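Putative carbohydrate-active enzyme (Uncultured organism, PDB 5WH8) probably hydrolyses glycosidic bonds in cellulose, through the family 5 glycoside hydrolase domain of a longer, multi-modular protein. Local coordinates at residues Trp58-Phe63 / Leu100-Ile105. Residues are numbered along the deposited sequence; the frame is centred on the assembly and turned at random.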
ATOM      1  N   TRP A  58      11.984 -10.825  -7.305  1.00 11.10           N
ATOM      2  CA  TRP A  58      11.214 -11.070  -6.082  1.00 11.39           C
ATOM      3  C   TRP A  58       9.755 -11.451  -6.393  1.00 11.56           C
ATOM      4  O   TRP A  58       9.037 -11.833  -5.483  1.00 12.11           O
ATOM      5  CB  TRP A  58      11.201  -9.857  -5.133  1.00 11.17           C
ATOM      6  CG  TRP A  58      12.503  -9.305  -4.597  1.00 10.75           C
ATOM      7  CD1 TRP A  58      13.706  -9.170  -5.248  1.00 12.61           C
ATOM      8  CD2 TRP A  58      12.695  -8.772  -3.287  1.00  9.86           C
ATOM      9  NE1 TRP A  58      14.623  -8.572  -4.413  1.00 10.39           N
ATOM     10  CE2 TRP A  58      14.028  -8.326  -3.201  1.00 11.19           C
ATOM     11  CE3 TRP A  58      11.862  -8.621  -2.172  1.00 14.60           C
ATOM     12  CZ2 TRP A  58      14.545  -7.740  -2.056  1.00 10.75           C
ATOM     13  CZ3 TRP A  58      12.366  -8.045  -1.044  1.00 13.73           C
ATOM     14  CH2 TRP A  58      13.702  -7.604  -0.979  1.00 13.57           C
ATOM     15  N   ASN A  59       9.311 -11.292  -7.641  1.00 10.53           N
ATOM     16  CA  ASN A  59       7.964 -11.696  -8.054  1.00 11.25           C
ATOM     17  C   ASN A  59       6.850 -10.873  -7.390  1.00 11.44           C
ATOM     18  O   ASN A  59       5.770 -11.399  -7.110  1.00 11.18           O
ATOM     19  CB  ASN A  59       7.745 -13.188  -7.767  1.00 14.72           C
ATOM     20  CG  ASN A  59       8.870 -14.050  -8.303  1.00 28.76           C
ATOM     21  OD1 ASN A  59       9.615 -14.682  -7.545  1.00 33.42           O
ATOM     22  ND2 ASN A  59       9.011 -14.064  -9.617  1.00 21.71           N
ATOM     23  N   ILE A  60       7.080  -9.579  -7.152  1.00 11.45           N
ATOM     24  CA  ILE A  60       6.033  -8.773  -6.521  1.00  9.15           C
ATOM     25  C   ILE A  60       4.891  -8.505  -7.496  1.00  8.23           C
ATOM     26  O   ILE A  60       5.097  -8.486  -8.716  1.00 10.03           O
ATOM     27  CB  ILE A  60       6.533  -7.400  -5.969  1.00  7.95           C
ATOM     28  CG1 ILE A  60       6.980  -6.411  -7.063  1.00  9.77           C
ATOM     29  CG2 ILE A  60       7.632  -7.613  -4.914  1.00 10.48           C
ATOM     30  CD1 ILE A  60       7.174  -4.984  -6.554  1.00 11.19           C
ATOM     31  N   ASP A  61       3.702  -8.301  -6.940  1.00  9.06           N
ATOM     32  CA  ASP A  61       2.504  -7.964  -7.712  1.00  8.51           C
ATOM     33  C   ASP A  61       2.174  -6.480  -7.654  1.00  8.86           C
ATOM     34  O   ASP A  61       1.382  -5.986  -8.468  1.00 10.28           O
ATOM     35  CB  ASP A  61       1.288  -8.702  -7.182  1.00  7.52           C
ATOM     36  CG  ASP A  61       1.428 -10.208  -7.222  1.00 11.47           C
ATOM     37  OD1 ASP A  61       1.832 -10.761  -8.274  1.00 12.24           O
ATOM     38  OD2 ASP A  61       1.113 -10.828  -6.179  1.00 11.66           O
ATOM     39  N   ILE A  62       2.742  -5.788  -6.666  1.00  7.90           N
ATOM     40  CA  ILE A  62       2.324  -4.440  -6.291  1.00  8.73           C
ATOM     41  C   ILE A  62       3.483  -3.736  -5.545  1.00  9.40           C
ATOM     42  O   ILE A  62       4.242  -4.387  -4.796  1.00  8.90           O
ATOM     43  CB  ILE A  62       1.036  -4.503  -5.420  1.00  8.90           C
ATOM     44  CG1 ILE A  62       0.511  -3.095  -5.077  1.00  9.06           C
ATOM     45  CG2 ILE A  62       1.252  -5.343  -4.172  1.00 10.20           C
ATOM     46  CD1 ILE A  62      -0.951  -3.164  -4.634  1.00 11.28           C
ATOM     47  N   PHE A  63       3.634  -2.426  -5.767  1.00  7.40           N
ATOM     48  CA  PHE A  63       4.596  -1.597  -5.049  1.00  7.11           C
ATOM     49  C   PHE A  63       3.871  -0.399  -4.472  1.00  8.42           C
ATOM     50  O   PHE A  63       3.021   0.184  -5.124  1.00 10.28           O
ATOM     51  CB  PHE A  63       5.749  -1.114  -5.972  1.00  7.12           C
ATOM     52  CG  PHE A  63       6.929  -0.561  -5.216  1.00  9.33           C
ATOM     53  CD1 PHE A  63       7.767  -1.381  -4.489  1.00  8.87           C
ATOM     54  CD2 PHE A  63       7.167   0.800  -5.190  1.00 12.17           C
ATOM     55  CE1 PHE A  63       8.814  -0.872  -3.751  1.00 10.86           C
ATOM     56  CE2 PHE A  63       8.225   1.321  -4.459  1.00  9.32           C
ATOM     57  CZ  PHE A  63       9.057   0.493  -3.754  1.00  9.36           C
ATOM     58  N   LEU A 100       6.309  -2.158 -16.126  1.00 11.42           N
ATOM     59  CA  LEU A 100       6.569  -3.496 -15.594  1.00 11.46           C
ATOM     60  C   LEU A 100       5.303  -4.321 -15.370  1.00 12.15           C
ATOM     61  O   LEU A 100       5.402  -5.498 -15.060  1.00 12.77           O
ATOM     62  CB  LEU A 100       7.342  -3.391 -14.264  1.00 12.67           C
ATOM     63  CG  LEU A 100       8.758  -2.821 -14.391  1.00 12.45           C
ATOM     64  CD1 LEU A 100       9.317  -2.453 -13.009  1.00 12.47           C
ATOM     65  CD2 LEU A 100       9.698  -3.814 -15.087  1.00 16.12           C
ATOM     66  N   GLY A 101       4.128  -3.719 -15.544  1.00 11.18           N
ATOM     67  CA  GLY A 101       2.867  -4.414 -15.343  1.00 10.81           C
ATOM     68  C   GLY A 101       2.598  -4.814 -13.903  1.00 11.25           C
ATOM     69  O   GLY A 101       2.081  -5.908 -13.664  1.00 10.21           O
ATOM     70  N   ILE A 102       2.948  -3.957 -12.944  1.00  9.61           N
ATOM     71  CA  ILE A 102       2.530  -4.177 -11.554  1.00 10.19           C
ATOM     72  C   ILE A 102       1.651  -3.055 -11.032  1.00 10.24           C
ATOM     73  O   ILE A 102       1.693  -1.911 -11.522  1.00 11.25           O
ATOM     74  CB  ILE A 102       3.721  -4.341 -10.576  1.00 10.52           C
ATOM     75  CG1 ILE A 102       4.679  -3.149 -10.616  1.00 10.06           C
ATOM     76  CG2 ILE A 102       4.460  -5.677 -10.874  1.00 11.20           C
ATOM     77  CD1 ILE A 102       5.643  -3.138  -9.417  1.00 13.69           C
ATOM     78  N   TYR A 103       0.862  -3.389 -10.029  1.00  9.57           N
ATOM     79  CA  TYR A 103      -0.032  -2.421  -9.402  1.00  8.95           C
ATOM     80  C   TYR A 103       0.799  -1.431  -8.560  1.00  9.76           C
ATOM     81  O   TYR A 103       1.910  -1.736  -8.100  1.00  8.95           O
ATOM     82  CB  TYR A 103      -1.125  -3.157  -8.577  1.00  8.83           C
ATOM     83  CG  TYR A 103      -2.033  -3.950  -9.485  1.00  8.89           C
ATOM     84  CD1 TYR A 103      -3.099  -3.330 -10.136  1.00  8.86           C
ATOM     85  CD2 TYR A 103      -1.764  -5.284  -9.788  1.00 10.61           C
ATOM     86  CE1 TYR A 103      -3.883  -4.020 -11.025  1.00 11.58           C
ATOM     87  CE2 TYR A 103      -2.559  -5.985 -10.665  1.00  9.54           C
ATOM     88  CZ  TYR A 103      -3.611  -5.343 -11.279  1.00  9.82           C
ATOM     89  OH  TYR A 103      -4.365  -6.064 -12.175  1.00 11.36           O
ATOM     90  N   CYS A 104       0.263  -0.223  -8.390  1.00  7.25           N
ATOM     91  CA  CYS A 104       0.978   0.847  -7.704  1.00  7.64           C
ATOM     92  C   CYS A 104       0.051   1.551  -6.738  1.00 10.03           C
ATOM     93  O   CYS A 104      -0.952   2.123  -7.167  1.00 11.93           O
ATOM     94  CB  CYS A 104       1.548   1.842  -8.713  1.00 11.26           C
ATOM     95  SG  CYS A 104       2.511   3.180  -8.004  1.00 14.16           S
ATOM     96  N   ILE A 105       0.408   1.541  -5.456  1.00  9.23           N
ATOM     97  CA  ILE A 105      -0.334   2.308  -4.451  1.00  7.19           C
ATOM     98  C   ILE A 105       0.332   3.655  -4.260  1.00  9.16           C
ATOM     99  O   ILE A 105       1.530   3.714  -3.931  1.00 10.19           O
ATOM    100  CB  ILE A 105      -0.401   1.605  -3.087  1.00  9.65           C
ATOM    101  CG1 ILE A 105      -1.080   0.245  -3.199  1.00 10.02           C
ATOM    102  CG2 ILE A 105      -1.171   2.459  -2.099  1.00 10.21           C
ATOM    103  CD1 ILE A 105      -1.013  -0.597  -1.925  1.00 11.51           C
TER
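I102 lies against the chain of I60-F63 where two neighbouring parallel strands of the barrel begin. I102 CB lies 3.6 Å from D61 O. One branch, I102 CG2, reaches I60 O at 3.6 Å. The other, CG1, stands between the backbone N and the carbonyl carbon (chi1 56°) and continues extended, which carries I102 CD1 to the tip of I60: the two CD1 atoms meet at 3.7 Å, and F63 CB touches I102 CD1 as well. Beside this apolar cluster the backbones pair in register, I62 with Y103 and F63 with C104. Three hydrogen bonds run in parallel-sheet fashion, Y103 N to D61 O (3.1 Å), F63 N to Y103 O and I105 N to F63 O, with N-H...O angles near 160°. Y103 O also receives a CA-H...O contact from I62 CA at 3.3 Å. On the I62/Y103 face, I62 CG1 lies anti to its backbone N (chi1 -176°) and packs on Y103 CB at 3.9 Å, while I62 CD1 goes on to I105 CG1 at 3.7 Å. The phenol edge of Y103 passes D61 O, and its hydroxyl hydrogen-bonds G12 O. The side chain of D61 leaves the backbone on the side away from L100-I105; its OD1 forms a salt bridge with K311 and a hydrogen bond with Y313, and its OD2 accepts the backbone N of R32. G101 ends helix 83-100 in a Schellman motif, from which the chain enters strand 103-109 alongside strand 62-68, completing one beta-alpha-beta unit of the eight-stranded TIM barrel. Helix 48-56 touches I60, F63 and I102, helix 83-100 covers I102 and C104, and helix 7-11 packs on Y103.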